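Local coordinates for protein Lys-gingipain W83 (Porphyromonas gingivalis, PDB 4ITC) that cleaves proteins after lysine as a secreted cysteine protease, and here contributes one of its calcium-binding adhesin domains, which when isolated are haemolytic in vitro, at residues S7-I12 and S41-V45; G1-S5 and T66-L71. All blocks are in the same frame, centred on the assembly; numbering follows the deposited sequence. Where two conformers were deposited one is given.

Overall arrangement
The chain starts along an edge of one sheet of the beta sandwich, where G1-S5 runs into strand 3-6 and meets T66-L71, the segment that leaves strand 62-65 of the other sheet. Interaction 2 thus closes a long loop of some sixty residues and bridges the two sheets. Directly after strand 3-6 the chain continues through S7-I12 and meets S41-V45 at the start of strand 43-48; interaction 1 closes a shorter loop of 28 residues, which lies wholly within the longer one. The two centres are 18 Å apart, and strand 161-171, which pairs with both 3-6 and 43-48, links them through the sheet.

Interaction 1: residues S7-I12 and S41-V45; sequences SFENGI and SNGCV. With CA (calcium ion), chain C; GAI (guanidine), chain G.
S7, E9, S41 and G43 meet at a calcium ion that fastens the loop after strand 3-6 to the start of strand 43-48 in this adhesin beta sandwich. Two ligands are backbone carbonyls, S7 O and G43 O; the others are S41 OG and E9 OE2, the latter 2.3 Å from the metal. D165 and E166 of strand 161-171 complete the site, and S41 OG is also hydrogen-bonded to Y39 O. Glutamate suits its place because its carboxylate has two oxygens; the bend at chi2 (-54°) brings them in, OE2 to the metal and OE1 to weak hydrogen bonds from N42 N and G43 N, the latter 3.0 Å long. One water donates to both E9 O and E9 OE1. Glycine fits position 43 since a CB there would clash with F8 O; instead G43 CA lies 3.4 Å from that oxygen in a CH···O contact.

Further in, F8 and V45 form the apolar side. V45 CG1 sits over one ring face, 3.8 Å from the F8 centroid and 22° off the normal, a CH-pi contact, while W16 meets the ring edge-to-face. I12 crosses V45 at nearly a right angle, and its CG1 touches V45 CG1 at 3.6 Å.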
ATOM      1  N   SER A   7      -1.565   9.581   7.752  1.00 11.00           N
ATOM      2  CA  SER A   7      -1.925   8.533   8.673  1.00 11.06           C
ATOM      3  C   SER A   7      -3.198   7.792   8.337  1.00  9.58           C
ATOM      4  O   SER A   7      -3.546   6.785   8.961  1.00 10.45           O
ATOM      5  CB  SER A   7      -2.029   9.115  10.095  1.00 11.14           C
ATOM      6  OG  SER A   7      -0.758   9.530  10.572  1.00 13.27           O
ATOM      7  N   PHE A   8      -3.933   8.269   7.339  1.00  9.65           N
ATOM      8  CA  PHE A   8      -5.181   7.649   6.922  1.00 10.51           C
ATOM      9  C   PHE A   8      -6.224   7.463   8.037  1.00 11.24           C
ATOM     10  O   PHE A   8      -6.980   6.488   8.029  1.00 12.38           O
ATOM     11  CB  PHE A   8      -4.904   6.304   6.214  1.00 11.17           C
ATOM     12  CG  PHE A   8      -4.050   6.439   5.003  1.00 11.26           C
ATOM     13  CD1 PHE A   8      -4.530   7.060   3.864  1.00 11.18           C
ATOM     14  CD2 PHE A   8      -2.764   5.918   4.991  1.00 12.02           C
ATOM     15  CE1 PHE A   8      -3.738   7.214   2.711  1.00 11.94           C
ATOM     16  CE2 PHE A   8      -1.989   6.076   3.862  1.00 12.71           C
ATOM     17  CZ  PHE A   8      -2.451   6.725   2.741  1.00 12.06           C
ATOM     18  N   GLU A   9      -6.285   8.398   8.959  1.00 11.20           N
ATOM     19  CA  GLU A   9      -7.215   8.279  10.071  1.00 12.04           C
ATOM     20  C   GLU A   9      -8.618   8.650   9.646  1.00 12.00           C
ATOM     21  O   GLU A   9      -9.602   8.269  10.303  1.00 13.45           O
ATOM     22  CB  GLU A   9      -6.745   9.104  11.284  1.00 12.34           C
ATOM     23  CG  GLU A   9      -5.410   8.621  11.836  1.00 12.84           C
ATOM     24  CD  GLU A   9      -5.415   7.148  12.159  1.00 14.45           C
ATOM     25  OE1 GLU A   9      -6.332   6.695  12.883  1.00 17.13           O
ATOM     26  OE2 GLU A   9      -4.486   6.408  11.737  1.00 14.41           O
ATOM     27  N   ASN A  10      -8.735   9.405   8.559  1.00 12.57           N
ATOM     28  CA  ASN A  10     -10.029   9.781   7.995  1.00 12.45           C
ATOM     29  C   ASN A  10     -10.123   9.491   6.510  1.00 12.69           C
ATOM     30  O   ASN A  10     -10.577  10.298   5.708  1.00 13.33           O
ATOM     31  CB  ASN A  10     -10.315  11.249   8.329  1.00 13.12           C
ATOM     32  CG  ASN A  10     -10.580  11.429   9.804  1.00 13.71           C
ATOM     33  OD1 ASN A  10      -9.733  11.901  10.560  1.00 15.77           O
ATOM     34  ND2 ASN A  10     -11.720  10.980  10.209  1.00 14.11           N
ATOM     35  N   GLY A  11      -9.657   8.308   6.125  1.00 12.66           N
ATOM     36  CA  GLY A  11      -9.816   7.861   4.770  1.00 12.48           C
ATOM     37  C   GLY A  11      -8.700   8.363   3.859  1.00 10.67           C
ATOM     38  O   GLY A  11      -7.665   8.834   4.292  1.00 10.80           O
ATOM     39  N   ILE A  12      -8.960   8.216   2.569  1.00 11.67           N
ATOM     40  CA  ILE A  12      -8.014   8.613   1.537  1.00 10.89           C
ATOM     41  C   ILE A  12      -8.375  10.028   1.066  1.00 10.71           C
ATOM     42  O   ILE A  12      -9.438  10.246   0.483  1.00 10.72           O
ATOM     43  CB  ILE A  12      -8.072   7.654   0.349  1.00 11.74           C
ATOM     44  CG1 ILE A  12      -7.810   6.209   0.819  1.00 12.71           C
ATOM     45  CG2 ILE A  12      -7.041   8.087  -0.705  1.00 12.01           C
ATOM     46  CD1 ILE A  12      -8.037   5.174  -0.249  1.00 13.74           C
ATOM     47  N   SER A  41      -2.676   2.870  15.441  1.00 12.14           N
ATOM     48  CA  SER A  41      -3.659   3.862  15.041  1.00 13.03           C
ATOM     49  C   SER A  41      -4.924   3.175  14.543  1.00 13.29           C
ATOM     50  O   SER A  41      -4.902   2.016  14.239  1.00 14.68           O
ATOM     51  CB  SER A  41      -3.094   4.799  13.989  1.00 12.79           C
ATOM     52  OG  SER A  41      -2.846   4.134  12.758  1.00 12.28           O
ATOM     53  N   ASN A  42      -5.980   3.978  14.380  0.50 14.54           N
ATOM     54  CA  ASN A  42      -7.342   3.537  14.097  0.50 14.43           C
ATOM     55  C   ASN A  42      -7.660   3.259  12.610  0.50 13.11           C
ATOM     56  O   ASN A  42      -8.568   2.494  12.264  0.50 12.85           O
ATOM     57  CB  ASN A  42      -8.266   4.670  14.573  0.50 15.84           C
ATOM     58  CG  ASN A  42      -9.715   4.238  14.728  0.50 17.20           C
ATOM     59  OD1 ASN A  42     -10.019   3.366  15.545  0.50 19.63           O
ATOM     60  ND2 ASN A  42     -10.619   4.878  13.987  0.50 18.42           N
ATOM     61  N   GLY A  43      -6.958   3.960  11.747  1.00 11.37           N
ATOM     62  CA  GLY A  43      -7.229   3.964  10.311  1.00 10.96           C
ATOM     63  C   GLY A  43      -6.041   3.589   9.453  1.00 10.58           C
ATOM     64  O   GLY A  43      -4.889   3.796   9.819  1.00 10.60           O
ATOM     65  N   CYS A  44      -6.345   2.966   8.325  1.00  9.88           N
ATOM     66  CA  CYS A  44      -5.321   2.613   7.328  1.00  9.52           C
ATOM     67  C   CYS A  44      -5.987   2.494   5.979  1.00  8.99           C
ATOM     68  O   CYS A  44      -7.139   2.901   5.830  1.00  9.18           O
ATOM     69  CB  CYS A  44      -4.626   1.332   7.694  1.00 10.34           C
ATOM     70  SG  CYS A  44      -5.623  -0.163   7.656  1.00 11.63           S
ATOM     71  N   VAL A  45      -5.260   1.988   4.971  1.00  8.43           N
ATOM     72  CA  VAL A  45      -5.863   1.635   3.704  1.00  8.06           C
ATOM     73  C   VAL A  45      -5.559   0.177   3.402  1.00  7.67           C
ATOM     74  O   VAL A  45      -4.618  -0.394   3.915  1.00  7.66           O
ATOM     75  CB  VAL A  45      -5.363   2.524   2.537  1.00  8.71           C
ATOM     76  CG1 VAL A  45      -5.804   3.955   2.790  1.00  9.70           C
ATOM     77  CG2 VAL A  45      -3.869   2.435   2.378  1.00  8.65           C
TER
HETATM   78 CA    CA C1202      -3.106   5.092  10.527  1.00  9.25          CA
HETATM   79  C   GAI G1206      -9.238   8.757  -3.633  1.00 34.23           C
HETATM   80  N1  GAI G1206      -8.652   8.601  -4.741  1.00 31.82           N
HETATM   81  N2  GAI G1206      -8.993   9.808  -2.852  1.00 31.41           N
HETATM   82  N3  GAI G1206     -10.135   7.849  -3.239  1.00 34.73           N
HETATM   83  O   HOH W   1      -8.803   5.132   6.654  1.00 17.85           O
HETATM   84  O   HOH W   2      -9.313   6.908  12.620  1.00 29.52           O

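Interaction 2: residues G1-S5 and T66-L71; sequences GTTLS and TPALDL
T2 bonds to D70 twice, once through its backbone and once through its side chain. T2 N donates to D70 O at 2.8 Å, almost straight at 170° and in the plane of that carbonyl. From CB, 3.6 Å from D70 N, the T2 side chain divides. Its OG1, swung back alongside its own N-H (chi1 -76°), accepts a hydrogen bond from D70 N at 2.8 Å. Its CG2 takes the other direction and rests 3.9 Å from L69 CD2. Threonine suits this place because OG1 takes the D70 N-H that T2 O would take in an antiparallel hydrogen-bonded pair, while its methyl faces the apolar side.

That side continues with L4, two residues along. A chi1 of 171° stretches its chain away from the backbone N and carries CD1 to P67 CD, 3.9 Å away, with the two side chains nearly perpendicular; the same methyl lies 4.1 Å from L69 CD2. L69 CD2 thus touches both T2 CG2 and L4 CD1, and the side chain also meets V149 and I169, one from each sheet. At the outer end, G1 CA approaches D70 O to 3.2 Å, close enough that a CB on G1 would clash, so glycine fits there. T66 OG1 donates to P67 O and accepts from V149 N.

Backbone hydrogen bonds of L4 with I169 and of T66 with V149 tie each segment into its own sheet, while the T2 and L4 contacts join the two, a closure between layers in keeping with the beta sandwich of the cleaved adhesin family.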
ATOM      1  N   GLY A   1      12.215  21.019   0.056  1.00 42.49           N
ATOM      2  CA  GLY A   1      11.063  20.373  -0.658  1.00 40.45           C
ATOM      3  C   GLY A   1       9.997  19.731   0.238  1.00 39.12           C
ATOM      4  O   GLY A   1       9.838  20.107   1.413  1.00 39.30           O
ATOM      5  N   THR A   2       9.285  18.749  -0.329  1.00 32.65           N
ATOM      6  CA  THR A   2       8.114  18.087   0.308  1.00 30.98           C
ATOM      7  C   THR A   2       8.399  17.280   1.566  1.00 30.03           C
ATOM      8  O   THR A   2       9.272  16.405   1.578  1.00 30.89           O
ATOM      9  CB  THR A   2       7.438  17.092  -0.688  1.00 30.58           C
ATOM     10  OG1 THR A   2       6.677  17.806  -1.667  1.00 27.63           O
ATOM     11  CG2 THR A   2       6.512  16.126   0.039  1.00 31.90           C
ATOM     12  N   THR A   3       7.634  17.558   2.620  1.00 28.87           N
ATOM     13  CA  THR A   3       7.433  16.608   3.685  1.00 28.92           C
ATOM     14  C   THR A   3       5.984  16.238   3.427  1.00 29.19           C
ATOM     15  O   THR A   3       5.140  17.098   3.049  1.00 30.92           O
ATOM     16  CB  THR A   3       7.608  17.200   5.106  1.00 33.07           C
ATOM     17  OG1 THR A   3       8.547  18.258   5.058  1.00 38.00           O
ATOM     18  CG2 THR A   3       8.118  16.139   6.101  1.00 34.82           C
ATOM     19  N   LEU A   4       5.702  14.952   3.538  1.00 21.41           N
ATOM     20  CA  LEU A   4       4.329  14.467   3.462  1.00 19.76           C
ATOM     21  C   LEU A   4       4.209  13.470   4.589  1.00 16.86           C
ATOM     22  O   LEU A   4       5.110  12.675   4.825  1.00 16.21           O
ATOM     23  CB  LEU A   4       4.054  13.800   2.121  1.00 19.97           C
ATOM     24  CG  LEU A   4       2.716  13.057   1.982  1.00 21.60           C
ATOM     25  CD1 LEU A   4       2.290  13.098   0.544  1.00 23.12           C
ATOM     26  CD2 LEU A   4       2.793  11.624   2.475  1.00 21.91           C
ATOM     27  N   SER A   5       3.107  13.538   5.317  1.00 16.48           N
ATOM     28  CA  SER A   5       2.836  12.584   6.353  1.00 17.06           C
ATOM     29  C   SER A   5       1.344  12.264   6.289  1.00 15.62           C
ATOM     30  O   SER A   5       0.522  13.171   6.432  1.00 17.24           O
ATOM     31  CB  SER A   5       3.230  13.167   7.725  1.00 19.82           C
ATOM     32  OG  SER A   5       2.998  12.202   8.742  1.00 25.39           O
ATOM     33  N   THR A  66       0.349   9.182  -4.381  1.00  8.50           N
ATOM     34  CA  THR A  66       0.493  10.437  -3.638  1.00  9.05           C
ATOM     35  C   THR A  66       0.054  11.666  -4.406  1.00  9.15           C
ATOM     36  O   THR A  66      -0.023  11.678  -5.624  1.00  8.63           O
ATOM     37  CB  THR A  66       1.939  10.657  -3.175  1.00  9.28           C
ATOM     38  OG1 THR A  66       2.741  10.891  -4.332  1.00  9.36           O
ATOM     39  CG2 THR A  66       2.481   9.492  -2.316  1.00  9.98           C
ATOM     40  N   PRO A  67      -0.236  12.740  -3.655  1.00  9.82           N
ATOM     41  CA  PRO A  67      -0.228  14.039  -4.300  1.00 10.43           C
ATOM     42  C   PRO A  67       1.144  14.348  -4.902  1.00 10.82           C
ATOM     43  O   PRO A  67       2.140  13.665  -4.604  1.00 10.95           O
ATOM     44  CB  PRO A  67      -0.527  14.992  -3.114  1.00 10.39           C
ATOM     45  CG  PRO A  67      -1.090  14.193  -2.037  1.00 11.38           C
ATOM     46  CD  PRO A  67      -0.478  12.836  -2.207  1.00 10.64           C
ATOM     47  N   ALA A  68       1.199  15.372  -5.731  1.00 12.06           N
ATOM     48  CA  ALA A  68       2.458  15.766  -6.323  1.00 12.31           C
ATOM     49  C   ALA A  68       3.474  16.144  -5.261  1.00 13.08           C
ATOM     50  O   ALA A  68       3.141  16.811  -4.281  1.00 14.20           O
ATOM     51  CB  ALA A  68       2.240  16.951  -7.260  1.00 12.80           C
ATOM     52  N   LEU A  69       4.724  15.796  -5.528  1.00 12.78           N
ATOM     53  CA  LEU A  69       5.830  15.935  -4.606  1.00 12.84           C
ATOM     54  C   LEU A  69       6.905  16.861  -5.201  1.00 13.18           C
ATOM     55  O   LEU A  69       7.037  16.989  -6.413  1.00 14.58           O
ATOM     56  CB  LEU A  69       6.454  14.571  -4.345  1.00 12.55           C
ATOM     57  CG  LEU A  69       5.522  13.433  -3.922  1.00 12.98           C
ATOM     58  CD1 LEU A  69       6.254  12.099  -3.906  1.00 12.67           C
ATOM     59  CD2 LEU A  69       4.909  13.698  -2.558  1.00 13.25           C
ATOM     60  N   ASP A  70       7.630  17.543  -4.296  1.00 15.44           N
ATOM     61  CA  ASP A  70       8.730  18.445  -4.645  1.00 16.05           C
ATOM     62  C   ASP A  70       9.996  17.903  -4.018  1.00 15.25           C
ATOM     63  O   ASP A  70      10.255  18.093  -2.827  1.00 15.68           O
ATOM     64  CB  ASP A  70       8.428  19.854  -4.076  1.00 19.87           C
ATOM     65  CG  ASP A  70       9.480  20.887  -4.449  1.00 23.11           C
ATOM     66  OD1 ASP A  70      10.146  20.712  -5.489  1.00 24.92           O
ATOM     67  OD2 ASP A  70       9.584  21.886  -3.696  1.00 30.33           O
ATOM     68  N   LEU A  71      10.774  17.193  -4.836  1.00 13.96           N
ATOM     69  CA  LEU A  71      11.918  16.442  -4.341  1.00 12.80           C
ATOM     70  C   LEU A  71      13.119  16.666  -5.236  1.00 12.93           C
ATOM     71  O   LEU A  71      13.624  15.732  -5.882  1.00 13.22           O
ATOM     72  CB  LEU A  71      11.541  14.958  -4.294  1.00 12.80           C
ATOM     73  CG  LEU A  71      10.486  14.597  -3.243  1.00 12.49           C
ATOM     74  CD1 LEU A  71      10.060  13.125  -3.411  1.00 12.56           C
ATOM     75  CD2 LEU A  71      10.960  14.841  -1.837  1.00 13.63           C
TER